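Local coordinates for protein neuraminidase (Bacteroides thetaiotaomicron, PDB 5MUL) that binds beta-D-glucuronate and is a beta-propeller glycoside hydrolase, probably acting as a rhamnosidase, at residues H209-W214 against H224-A229; K22-A27 against K73-H78; D314-F319 against D349-S354; N140-E145 against V157-S162. All blocks are in the same frame, centred on the assembly; numbering follows the deposited sequence.

How the contacts relate
The four contacts are spread round the beta-propeller and none touches another. Contact 4 and contact 1 lie in neighbouring blades, their nearest atoms about 7 Å apart; Trp198, on edge strand 195-202 of the contact 1 blade, touches Arg159 of contact 4 and Trp212 of contact 1. Contact 1 comes closest to the sugar: the His209 side chain is about 9 Å from the bound glucuronic acid and adjoins Asp203, which binds it, whereas Val157 of contact 4 is about 14 Å away. Contacts 2 and 3 lie away from this site, each joining consecutive blades, their centres 31 Å apart. Contact 2 and contact 1 sit on opposite sides of the chain's centre, 36 Å apart.

Contact 1 (H209-W214 against H224-A229); sequences HLSWVW and HDLCYA
Cys227 CB sits on one face of the Trp212 indole, a CH-pi contact 3.5 Å from the centroid of the six-membered ring. The NE1 side of the same indole points over a face of Trp214, near its rim. Trp212 adopts the less common first torsion, CG between the backbone N and the carbonyl carbon (chi1 69°), and this turns its indole across to Cys227. The cysteine sulfur then lies obliquely to both tryptophans, with SG 3.6 Å from Trp214 NE1, whose N-H bonds to Tyr257 of strand 256-259, which lies beyond strand 223-231.

The His224 imidazole takes Trp214 CB over one face, 3.7 Å from its centroid. At its edge ND1 gives a nearly straight bond to Asp225 OD2 (2.7 Å, 174°), reaching the oxygen from above the carboxylate plane; NE2 is held by Glu216, so both ring nitrogens are fixed. At the far end two rims meet: His209 ND1 and Tyr228 OH are hydrogen-bonded at 2.7 Å, each near the plane of the other's ring, and either may donate.

Underneath, paired backbone bonds join Leu210 with Ala229, Trp212 with Cys227 (Cys227 N to Trp212 O, 2.9 Å) and Trp214 with His224. Between the last two pairs, Asp225 and Leu226 face the single residue Val213, a beta bulge in which the buried Asp225 O finds no N-H or O-H partner. His209 NE2 bonds to Asp203, a glucuronate-binding residue, making His209 a second-shell neighbour of the sugar site. The whole is the central antiparallel hairpin of a four-stranded beta-propeller blade.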
# COMPACT_ATOMS: atom_id res chain seq x y z
N HIS A 209 9.43 -1.06 -7.03
CA HIS A 209 9.08 -2.47 -6.98
C HIS A 209 7.60 -2.62 -7.25
O HIS A 209 6.80 -1.82 -6.78
CB HIS A 209 9.38 -3.07 -5.60
CG HIS A 209 10.82 -3.00 -5.23
ND1 HIS A 209 11.69 -4.06 -5.42
CD2 HIS A 209 11.56 -1.99 -4.69
CE1 HIS A 209 12.89 -3.70 -4.98
NE2 HIS A 209 12.84 -2.46 -4.54
N LEU A 210 7.24 -3.66 -7.96
CA LEU A 210 5.87 -3.91 -8.39
C LEU A 210 5.56 -5.38 -8.23
O LEU A 210 6.35 -6.24 -8.70
CB LEU A 210 5.73 -3.49 -9.86
CG LEU A 210 4.44 -3.89 -10.58
CD1 LEU A 210 3.19 -3.27 -9.99
CD2 LEU A 210 4.55 -3.49 -12.03
N SER A 211 4.46 -5.71 -7.59
CA SER A 211 3.98 -7.09 -7.62
C SER A 211 2.49 -7.12 -7.81
O SER A 211 1.80 -6.15 -7.58
CB SER A 211 4.42 -7.86 -6.38
OG SER A 211 3.87 -7.29 -5.20
N TRP A 212 2.00 -8.27 -8.26
CA TRP A 212 0.59 -8.39 -8.56
C TRP A 212 0.12 -9.82 -8.57
O TRP A 212 0.92 -10.75 -8.70
CB TRP A 212 0.24 -7.70 -9.88
CG TRP A 212 0.76 -8.34 -11.13
CD1 TRP A 212 0.06 -9.16 -12.01
CD2 TRP A 212 2.05 -8.18 -11.70
NE1 TRP A 212 0.84 -9.49 -13.06
CE2 TRP A 212 2.08 -8.91 -12.91
CE3 TRP A 212 3.22 -7.49 -11.31
CZ2 TRP A 212 3.23 -8.97 -13.73
CZ3 TRP A 212 4.34 -7.53 -12.13
CH2 TRP A 212 4.35 -8.30 -13.31
N VAL A 213 -1.19 -9.97 -8.49
CA VAL A 213 -1.86 -11.24 -8.74
C VAL A 213 -2.73 -11.08 -9.97
O VAL A 213 -3.16 -9.99 -10.32
CB VAL A 213 -2.72 -11.71 -7.54
CG1 VAL A 213 -1.93 -11.69 -6.23
CG2 VAL A 213 -4.00 -10.93 -7.40
N TRP A 214 -3.00 -12.20 -10.65
CA TRP A 214 -3.96 -12.24 -11.77
C TRP A 214 -5.34 -12.64 -11.25
O TRP A 214 -5.45 -13.38 -10.30
CB TRP A 214 -3.51 -13.28 -12.78
CG TRP A 214 -2.21 -13.07 -13.47
CD1 TRP A 214 -1.12 -13.88 -13.42
CD2 TRP A 214 -1.87 -12.00 -14.38
NE1 TRP A 214 -0.12 -13.39 -14.21
CE2 TRP A 214 -0.54 -12.24 -14.81
CE3 TRP A 214 -2.54 -10.87 -14.86
CZ2 TRP A 214 0.12 -11.41 -15.73
CZ3 TRP A 214 -1.88 -10.04 -15.77
CH2 TRP A 214 -0.55 -10.33 -16.19
N HIS A 224 -4.98 -15.81 -8.91
CA HIS A 224 -3.90 -16.77 -8.97
C HIS A 224 -2.55 -16.08 -9.18
O HIS A 224 -2.49 -15.05 -9.86
CB HIS A 224 -4.11 -17.83 -10.08
CG HIS A 224 -4.23 -17.28 -11.47
ND1 HIS A 224 -3.16 -17.21 -12.35
CD2 HIS A 224 -5.30 -16.81 -12.15
CE1 HIS A 224 -3.59 -16.74 -13.51
NE2 HIS A 224 -4.87 -16.46 -13.41
N ASP A 225 -1.53 -16.68 -8.57
CA ASP A 225 -0.12 -16.34 -8.75
C ASP A 225 0.31 -15.01 -8.16
O ASP A 225 -0.52 -14.16 -7.86
CB ASP A 225 0.27 -16.40 -10.23
CG ASP A 225 0.04 -17.80 -10.84
OD1 ASP A 225 0.40 -18.78 -10.18
OD2 ASP A 225 -0.54 -17.86 -11.93
N LEU A 226 1.61 -14.88 -7.99
CA LEU A 226 2.21 -13.64 -7.54
C LEU A 226 3.40 -13.35 -8.46
O LEU A 226 4.31 -14.18 -8.56
CB LEU A 226 2.59 -13.81 -6.08
CG LEU A 226 3.19 -12.62 -5.37
CD1 LEU A 226 2.25 -11.42 -5.35
CD2 LEU A 226 3.62 -13.00 -3.96
N CYS A 227 3.36 -12.21 -9.13
CA CYS A 227 4.34 -11.80 -10.10
C CYS A 227 5.09 -10.55 -9.67
O CYS A 227 4.59 -9.83 -8.79
CB CYS A 227 3.64 -11.55 -11.43
SG CYS A 227 2.86 -13.03 -12.15
N TYR A 228 6.24 -10.30 -10.28
CA TYR A 228 7.14 -9.24 -9.83
C TYR A 228 7.82 -8.56 -10.98
O TYR A 228 8.17 -9.21 -11.98
CB TYR A 228 8.16 -9.84 -8.89
CG TYR A 228 9.19 -8.86 -8.39
CD1 TYR A 228 8.91 -7.98 -7.34
CD2 TYR A 228 10.46 -8.81 -8.93
CE1 TYR A 228 9.85 -7.09 -6.87
CE2 TYR A 228 11.40 -7.92 -8.48
CZ TYR A 228 11.13 -7.06 -7.43
OH TYR A 228 12.09 -6.19 -7.00
N ALA A 229 8.09 -7.26 -10.81
CA ALA A 229 8.95 -6.47 -11.66
C ALA A 229 9.55 -5.33 -10.87
O ALA A 229 8.96 -4.88 -9.86
CB ALA A 229 8.19 -5.92 -12.85

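Contact 2 (K22-A27 against K73-H78); sequences KLVEVA and KQWTLH
Val26 and Trp75 meet where the blade that closes the propeller packs on the next one. Strand 22-29 pairs with the C-terminal strand 418-425, the Velcro closure of beta-propellers, and here it packs against the neighbouring sheet, strands 45-48 to 76-80.

The aromatic part is a CH-pi contact. Val26 CG1 stands almost exactly on the normal of the Trp75 five-membered ring, 4.1 Å from its centroid and only 6° off. CG2 lies over the same indole nearer the rim, 3.7 Å from CE2. With CG1 anti to the backbone N (chi1 -176°), both methyls of Val26 are presented to the ring. Val24 CG1 comes in at the indole edge, 4.2 Å from NE1, while Gln52, Ile54 and Arg68 of the Trp75 blade also touch the indole. Exchanging the indole for an alanine would probably open a gap under the Val26 methyls and leave them without their aromatic partner at this point between the blades.

Purely aliphatic contacts flank the ring at both ends. Val24 CG1 also rests 3.9 Å from Lys73 CB, and the rest of the lysine leads away from the contact. At the other end Leu77 divides its methyls, CD1 lying 3.9 Å from Ala27 CB and CD2 reaching the Val26 CG1 methyl; Tyr56 touches Ala27 and Leu77 as well.

One polar link runs through a water, which bridges the two backbones, donating one hydrogen to Glu25 O and the other to Lys73 O, each oxygen 2.7 Å from the water.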
# COMPACT_ATOMS: atom_id res chain seq x y z
N LYS A 22 2.45 4.24 22.04
CA LYS A 22 1.43 5.25 22.27
C LYS A 22 0.29 5.10 21.29
O LYS A 22 0.54 4.83 20.09
CB LYS A 22 2.01 6.67 22.09
CG LYS A 22 3.11 7.02 23.05
CD LYS A 22 3.53 8.47 22.86
CE LYS A 22 4.65 8.84 23.81
NZ LYS A 22 5.91 8.10 23.50
N LEU A 23 -0.93 5.30 21.73
CA LEU A 23 -2.09 5.39 20.87
C LEU A 23 -2.55 6.86 20.89
O LEU A 23 -3.20 7.32 21.87
CB LEU A 23 -3.17 4.43 21.35
CG LEU A 23 -4.42 4.27 20.51
CD1 LEU A 23 -4.14 3.37 19.34
CD2 LEU A 23 -5.55 3.74 21.40
N VAL A 24 -2.21 7.60 19.83
CA VAL A 24 -2.38 9.05 19.78
C VAL A 24 -3.67 9.40 19.07
O VAL A 24 -3.86 9.06 17.90
CB VAL A 24 -1.19 9.72 19.08
CG1 VAL A 24 -1.38 11.23 19.08
CG2 VAL A 24 0.13 9.32 19.74
N GLU A 25 -4.58 10.10 19.73
CA GLU A 25 -5.83 10.51 19.13
C GLU A 25 -5.64 11.51 18.00
O GLU A 25 -4.78 12.37 18.09
CB GLU A 25 -6.75 11.18 20.14
CG GLU A 25 -7.31 10.24 21.17
CD GLU A 25 -8.30 10.91 22.12
OE1 GLU A 25 -8.60 12.12 21.99
OE2 GLU A 25 -8.80 10.18 22.99
N VAL A 26 -6.46 11.34 16.97
CA VAL A 26 -6.57 12.33 15.91
C VAL A 26 -7.93 13.02 16.01
O VAL A 26 -8.02 14.09 16.61
CB VAL A 26 -6.34 11.69 14.52
CG1 VAL A 26 -6.36 12.78 13.47
CG2 VAL A 26 -5.01 10.93 14.50
N ALA A 27 -8.96 12.41 15.46
CA ALA A 27 -10.33 12.90 15.52
C ALA A 27 -11.24 11.79 15.07
O ALA A 27 -10.77 10.77 14.53
CB ALA A 27 -10.52 14.11 14.64
N LYS A 73 1.23 15.70 20.32
CA LYS A 73 -0.11 15.14 20.08
C LYS A 73 -1.11 16.19 19.64
O LYS A 73 -2.31 15.93 19.68
CB LYS A 73 -0.62 14.35 21.31
CG LYS A 73 -1.05 15.21 22.50
CD LYS A 73 -1.86 14.44 23.54
CE LYS A 73 -2.03 15.26 24.80
NZ LYS A 73 -3.23 14.82 25.58
N GLN A 74 -0.64 17.36 19.20
CA GLN A 74 -1.53 18.40 18.69
C GLN A 74 -1.63 18.35 17.16
O GLN A 74 -0.65 18.57 16.46
CB GLN A 74 -1.06 19.82 19.07
CG GLN A 74 -1.56 20.32 20.41
CD GLN A 74 -0.71 19.89 21.56
OE1 GLN A 74 0.50 20.21 21.61
NE2 GLN A 74 -1.32 19.21 22.52
N TRP A 75 -2.84 18.06 16.69
CA TRP A 75 -3.11 18.08 15.25
C TRP A 75 -3.72 19.41 14.84
O TRP A 75 -4.62 19.92 15.51
CB TRP A 75 -4.09 16.97 14.87
CG TRP A 75 -3.52 15.60 15.08
CD1 TRP A 75 -3.60 14.85 16.20
CD2 TRP A 75 -2.76 14.81 14.13
NE1 TRP A 75 -2.94 13.66 16.03
CE2 TRP A 75 -2.42 13.61 14.76
CE3 TRP A 75 -2.33 15.02 12.81
CZ2 TRP A 75 -1.67 12.61 14.12
CZ3 TRP A 75 -1.60 14.03 12.18
CH2 TRP A 75 -1.29 12.84 12.83
N THR A 76 -3.23 19.93 13.73
CA THR A 76 -3.93 20.98 13.02
C THR A 76 -4.78 20.28 11.96
O THR A 76 -4.24 19.53 11.13
CB THR A 76 -2.95 21.90 12.32
OG1 THR A 76 -2.01 22.45 13.25
CG2 THR A 76 -3.71 23.04 11.62
N LEU A 77 -6.08 20.46 12.02
CA LEU A 77 -7.03 19.76 11.16
C LEU A 77 -7.79 20.74 10.29
O LEU A 77 -8.38 21.69 10.79
CB LEU A 77 -8.02 18.94 11.99
CG LEU A 77 -7.38 17.90 12.92
CD1 LEU A 77 -8.39 17.30 13.89
CD2 LEU A 77 -6.68 16.80 12.13
N HIS A 78 -7.77 20.51 8.98
CA HIS A 78 -8.34 21.42 8.00
C HIS A 78 -9.37 20.67 7.20
O HIS A 78 -9.03 19.78 6.41
CB HIS A 78 -7.26 21.97 7.08
CG HIS A 78 -7.80 22.77 5.93
ND1 HIS A 78 -8.41 23.99 6.11
CD2 HIS A 78 -7.83 22.51 4.60
CE1 HIS A 78 -8.79 24.45 4.93
NE2 HIS A 78 -8.46 23.58 4.00
O HOH W 1 -3.98 13.87 20.19

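Contact 3 (D314-F319 against D349-S354); sequences DRKTPF and DEERGS
Arg315 and Asp349 form a salt bridge between two loops at the rim of the propeller: 314-319 belongs to the connection leading out of one blade, and 349-354 to the turn between two strands of the next. The guanidinium grips the carboxylate side-on, NE to OD2 at 2.7 Å and NH2 to OD1 at 3.0 Å. Both oxygens lie close to the guanidinium plane and are met on their syn sides, the two flat groups being only 20° apart. The bend at chi3 (73°) swings the arginine end round into this position.

Asp349 OD1 also accepts the backbone N of Glu351, an Asx turn that opens the short 3-10 segment; this N-H and Arg315 NH2 approach the oxygen from opposite faces of the carboxylate. Bonds to both oxygens, and from both faces at OD1, restrain the rotation of the carboxylate.

Glu351 stretches back in an extended chain, so that its carboxylate stacks over one face of the guanidinium. OE2 is 4.1 Å from Arg315 NH2, an attraction of charges with no N-H aimed at it. That oxygen instead takes Lys316 N (2.7 Å) with its syn lone pair and Thr317 OG1 (2.7 Å) on the anti side, plus a weak bond from Thr317 N. A leucine in place of Arg315 would probably leave the Asp349 carboxylate without its charged mate and weaken the hold on Glu351.

Arg315 NH1 turns to Thr317 O (2.9 Å) and to Pro295 O, while NH2 gives a further hydrogen to a water that itself donates to Glu350 OE2 at 2.6 Å.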
# COMPACT_ATOMS: atom_id res chain seq x y z
N ASP A 314 0.21 -19.40 12.82
CA ASP A 314 -0.23 -20.78 12.91
C ASP A 314 -1.72 -20.74 13.16
O ASP A 314 -2.20 -20.93 14.29
CB ASP A 314 0.54 -21.45 14.07
CG ASP A 314 0.15 -22.89 14.29
OD1 ASP A 314 -0.15 -23.60 13.30
OD2 ASP A 314 0.15 -23.33 15.46
N ARG A 315 -2.47 -20.44 12.10
CA ARG A 315 -3.90 -20.33 12.20
C ARG A 315 -4.50 -21.73 12.20
O ARG A 315 -3.90 -22.64 11.65
CB ARG A 315 -4.47 -19.53 11.04
CG ARG A 315 -3.88 -18.13 10.89
CD ARG A 315 -4.61 -17.32 9.82
NE ARG A 315 -5.90 -16.93 10.28
CZ ARG A 315 -7.07 -17.50 10.02
NH1 ARG A 315 -7.18 -18.54 9.18
NH2 ARG A 315 -8.16 -17.01 10.59
N LYS A 316 -5.67 -21.86 12.81
CA LYS A 316 -6.42 -23.13 12.86
C LYS A 316 -7.83 -23.04 12.24
O LYS A 316 -8.44 -24.07 12.00
CB LYS A 316 -6.56 -23.64 14.32
CG LYS A 316 -5.66 -22.99 15.38
CD LYS A 316 -4.21 -23.44 15.30
CE LYS A 316 -3.36 -22.74 16.35
NZ LYS A 316 -3.61 -23.22 17.73
N THR A 317 -8.33 -21.83 11.97
CA THR A 317 -9.72 -21.62 11.66
C THR A 317 -9.87 -21.42 10.15
O THR A 317 -9.39 -20.43 9.59
CB THR A 317 -10.28 -20.37 12.39
OG1 THR A 317 -9.92 -20.44 13.78
CG2 THR A 317 -11.78 -20.28 12.25
N PRO A 318 -10.56 -22.34 9.47
CA PRO A 318 -10.79 -22.14 8.05
C PRO A 318 -11.65 -20.92 7.74
O PRO A 318 -12.44 -20.47 8.56
CB PRO A 318 -11.54 -23.42 7.61
CG PRO A 318 -11.32 -24.39 8.71
CD PRO A 318 -11.19 -23.59 9.94
N PHE A 319 -11.45 -20.36 6.56
CA PHE A 319 -12.39 -19.43 5.98
C PHE A 319 -12.26 -19.56 4.47
O PHE A 319 -11.29 -20.14 3.97
CB PHE A 319 -12.16 -17.98 6.46
CG PHE A 319 -10.87 -17.35 5.97
CD1 PHE A 319 -10.83 -16.68 4.75
CD2 PHE A 319 -9.72 -17.37 6.75
CE1 PHE A 319 -9.66 -16.08 4.31
CE2 PHE A 319 -8.56 -16.76 6.33
CZ PHE A 319 -8.52 -16.10 5.09
N ASP A 349 -6.82 -10.53 12.95
CA ASP A 349 -7.34 -11.91 12.76
C ASP A 349 -8.39 -12.19 13.81
O ASP A 349 -8.16 -11.96 15.01
CB ASP A 349 -6.17 -12.85 12.90
CG ASP A 349 -6.45 -14.30 12.45
OD1 ASP A 349 -7.61 -14.76 12.51
OD2 ASP A 349 -5.45 -14.92 12.07
N GLU A 350 -9.53 -12.75 13.39
CA GLU A 350 -10.57 -13.16 14.34
C GLU A 350 -10.05 -14.12 15.38
O GLU A 350 -10.54 -14.11 16.52
CB GLU A 350 -11.78 -13.77 13.61
CG GLU A 350 -11.53 -15.13 12.98
CD GLU A 350 -12.81 -15.78 12.46
OE1 GLU A 350 -13.91 -15.17 12.62
OE2 GLU A 350 -12.69 -16.88 11.88
N GLU A 351 -9.05 -14.93 15.05
CA GLU A 351 -8.44 -15.86 16.03
C GLU A 351 -7.80 -15.16 17.21
O GLU A 351 -7.66 -15.77 18.26
CB GLU A 351 -7.38 -16.77 15.41
CG GLU A 351 -7.94 -17.84 14.49
CD GLU A 351 -6.94 -18.91 14.15
OE1 GLU A 351 -5.75 -18.85 14.53
OE2 GLU A 351 -7.33 -19.86 13.45
N ARG A 352 -7.37 -13.90 17.01
CA ARG A 352 -6.76 -13.10 18.07
C ARG A 352 -7.70 -12.03 18.57
O ARG A 352 -7.27 -11.08 19.23
CB ARG A 352 -5.45 -12.48 17.58
CG ARG A 352 -4.43 -13.52 17.16
CD ARG A 352 -3.04 -12.93 17.02
NE ARG A 352 -2.54 -12.53 18.34
CZ ARG A 352 -1.86 -13.28 19.20
NH1 ARG A 352 -1.55 -14.55 18.92
NH2 ARG A 352 -1.49 -12.74 20.37
N GLY A 353 -8.99 -12.17 18.31
CA GLY A 353 -9.98 -11.21 18.73
C GLY A 353 -10.04 -9.93 17.96
O GLY A 353 -10.58 -8.92 18.41
N SER A 354 -9.53 -9.98 16.71
CA SER A 354 -9.56 -8.84 15.81
C SER A 354 -8.82 -7.60 16.37
O SER A 354 -9.20 -6.48 16.11
CB SER A 354 -10.97 -8.52 15.38
OG SER A 354 -11.49 -9.65 14.68
O HOH W 2 -10.91 -17.70 10.10

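Contact 4 (N140-E145 against V157-S162)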
# COMPACT_ATOMS: atom_id res chain seq x y z
N ASN A 140 -11.78 7.78 -16.17
CA ASN A 140 -12.28 6.61 -15.43
C ASN A 140 -11.20 6.10 -14.50
O ASN A 140 -10.57 5.05 -14.70
CB ASN A 140 -12.82 5.49 -16.34
CG ASN A 140 -13.60 4.42 -15.58
OD1 ASN A 140 -13.24 4.03 -14.45
ND2 ASN A 140 -14.67 3.92 -16.20
N VAL A 141 -11.04 6.84 -13.43
CA VAL A 141 -9.94 6.66 -12.49
C VAL A 141 -10.44 6.07 -11.19
O VAL A 141 -11.33 6.67 -10.54
CB VAL A 141 -9.29 8.02 -12.22
CG1 VAL A 141 -8.19 7.92 -11.17
CG2 VAL A 141 -8.79 8.64 -13.51
N THR A 142 -9.87 4.93 -10.77
CA THR A 142 -10.05 4.44 -9.41
C THR A 142 -8.71 4.10 -8.78
O THR A 142 -7.68 4.01 -9.48
CB THR A 142 -10.98 3.21 -9.33
OG1 THR A 142 -10.50 2.18 -10.18
CG2 THR A 142 -12.40 3.57 -9.71
N TYR A 143 -8.72 3.93 -7.47
CA TYR A 143 -7.55 3.48 -6.71
C TYR A 143 -6.28 4.30 -6.99
O TYR A 143 -5.24 3.76 -7.36
CB TYR A 143 -7.30 2.00 -6.94
CG TYR A 143 -8.42 1.14 -6.46
CD1 TYR A 143 -8.55 0.82 -5.11
CD2 TYR A 143 -9.38 0.65 -7.36
CE1 TYR A 143 -9.63 0.02 -4.67
CE2 TYR A 143 -10.43 -0.15 -6.93
CZ TYR A 143 -10.54 -0.45 -5.60
OH TYR A 143 -11.61 -1.25 -5.22
N PRO A 144 -6.34 5.61 -6.78
CA PRO A 144 -5.15 6.43 -6.90
C PRO A 144 -4.11 6.12 -5.84
O PRO A 144 -4.48 5.87 -4.67
CB PRO A 144 -5.69 7.83 -6.65
CG PRO A 144 -6.84 7.61 -5.72
CD PRO A 144 -7.49 6.38 -6.28
N GLU A 145 -2.84 6.17 -6.21
CA GLU A 145 -1.75 5.90 -5.25
C GLU A 145 -0.57 6.78 -5.60
O GLU A 145 -0.11 6.74 -6.74
CB GLU A 145 -1.27 4.44 -5.33
CG GLU A 145 -2.31 3.31 -5.23
CD GLU A 145 -1.93 1.92 -5.80
OE1 GLU A 145 -0.81 1.65 -6.33
OE2 GLU A 145 -2.79 1.03 -5.74
N VAL A 157 0.20 6.14 -9.55
CA VAL A 157 -0.34 4.96 -10.22
C VAL A 157 -1.82 4.97 -9.98
O VAL A 157 -2.27 5.27 -8.88
CB VAL A 157 0.28 3.69 -9.69
CG1 VAL A 157 -0.41 2.46 -10.27
CG2 VAL A 157 1.76 3.66 -10.00
N TYR A 158 -2.61 4.62 -10.99
CA TYR A 158 -4.07 4.48 -10.82
C TYR A 158 -4.56 3.35 -11.71
O TYR A 158 -3.86 2.89 -12.62
CB TYR A 158 -4.79 5.78 -11.11
CG TYR A 158 -4.69 6.34 -12.50
CD1 TYR A 158 -3.58 7.07 -12.91
CD2 TYR A 158 -5.74 6.21 -13.42
CE1 TYR A 158 -3.52 7.69 -14.14
CE2 TYR A 158 -5.65 6.79 -14.66
CZ TYR A 158 -4.56 7.54 -15.03
OH TYR A 158 -4.47 8.17 -16.26
N ARG A 159 -5.77 2.91 -11.39
CA ARG A 159 -6.49 1.93 -12.20
C ARG A 159 -7.37 2.70 -13.17
O ARG A 159 -8.33 3.36 -12.76
CB ARG A 159 -7.32 1.04 -11.30
CG ARG A 159 -8.14 0.01 -12.05
CD ARG A 159 -8.81 -0.96 -11.08
NE ARG A 159 -7.81 -1.75 -10.37
CZ ARG A 159 -7.39 -2.94 -10.76
NH1 ARG A 159 -7.95 -3.56 -11.81
NH2 ARG A 159 -6.44 -3.54 -10.08
N SER A 160 -7.01 2.65 -14.45
CA SER A 160 -7.84 3.27 -15.49
C SER A 160 -8.84 2.25 -16.03
O SER A 160 -8.47 1.14 -16.38
CB SER A 160 -7.00 3.78 -16.64
OG SER A 160 -7.88 4.35 -17.59
N GLY A 161 -10.08 2.72 -16.14
CA GLY A 161 -11.17 1.94 -16.75
C GLY A 161 -11.50 2.38 -18.16
O GLY A 161 -12.53 1.94 -18.70
N SER A 162 -10.67 3.19 -18.81
CA SER A 162 -11.12 3.74 -20.09
C SER A 162 -11.14 2.72 -21.21
O SER A 162 -11.70 2.99 -22.27
CB SER A 162 -10.28 4.94 -20.48
OG SER A 162 -9.00 4.50 -20.74
O HOH W 3 -11.07 2.55 -12.85
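Val141 stands at about a right angle to Tyr158, its CG1 methyl 3.7 Å from ring atom CD2 and its CG2 methyl beside CE2. Tyr158 has CG between the backbone N and the carbonyl carbon (chi1 63°), which brings the CD2-CE2 side of the ring up to the valine methyls; its hydroxyl bonds to Asp137. On the other face of the sheet Thr142 crosses Arg159 at a slant, OG1 3.6 Å from CB of the arginine. Tyr143 and Arg159 run side by side in the same direction, Tyr143 CD2 4.1 Å from Arg159 CD, with the phenol and guanidinium planes 83° apart. At the far end the Glu145 chain lies across Val157, its OE1 turned to Tyr147.

Backbone bonds hold the strands in register: Thr142 N to Arg159 O is nearly straight (3.0 Å, 175°), and Glu145 pairs with Val157. Between these pairs the chain turns a corner at Tyr143 and the register slips by one, a beta bulge. A water bonded to Thr142 OG1 also donates to Arg159 O.

Mostly backbone bonds therefore join the strands, while the charged end of Arg159, in one of its two conformers, reaches the next blade, in a cation-pi contact with Trp198 and a bond to Ala196 O.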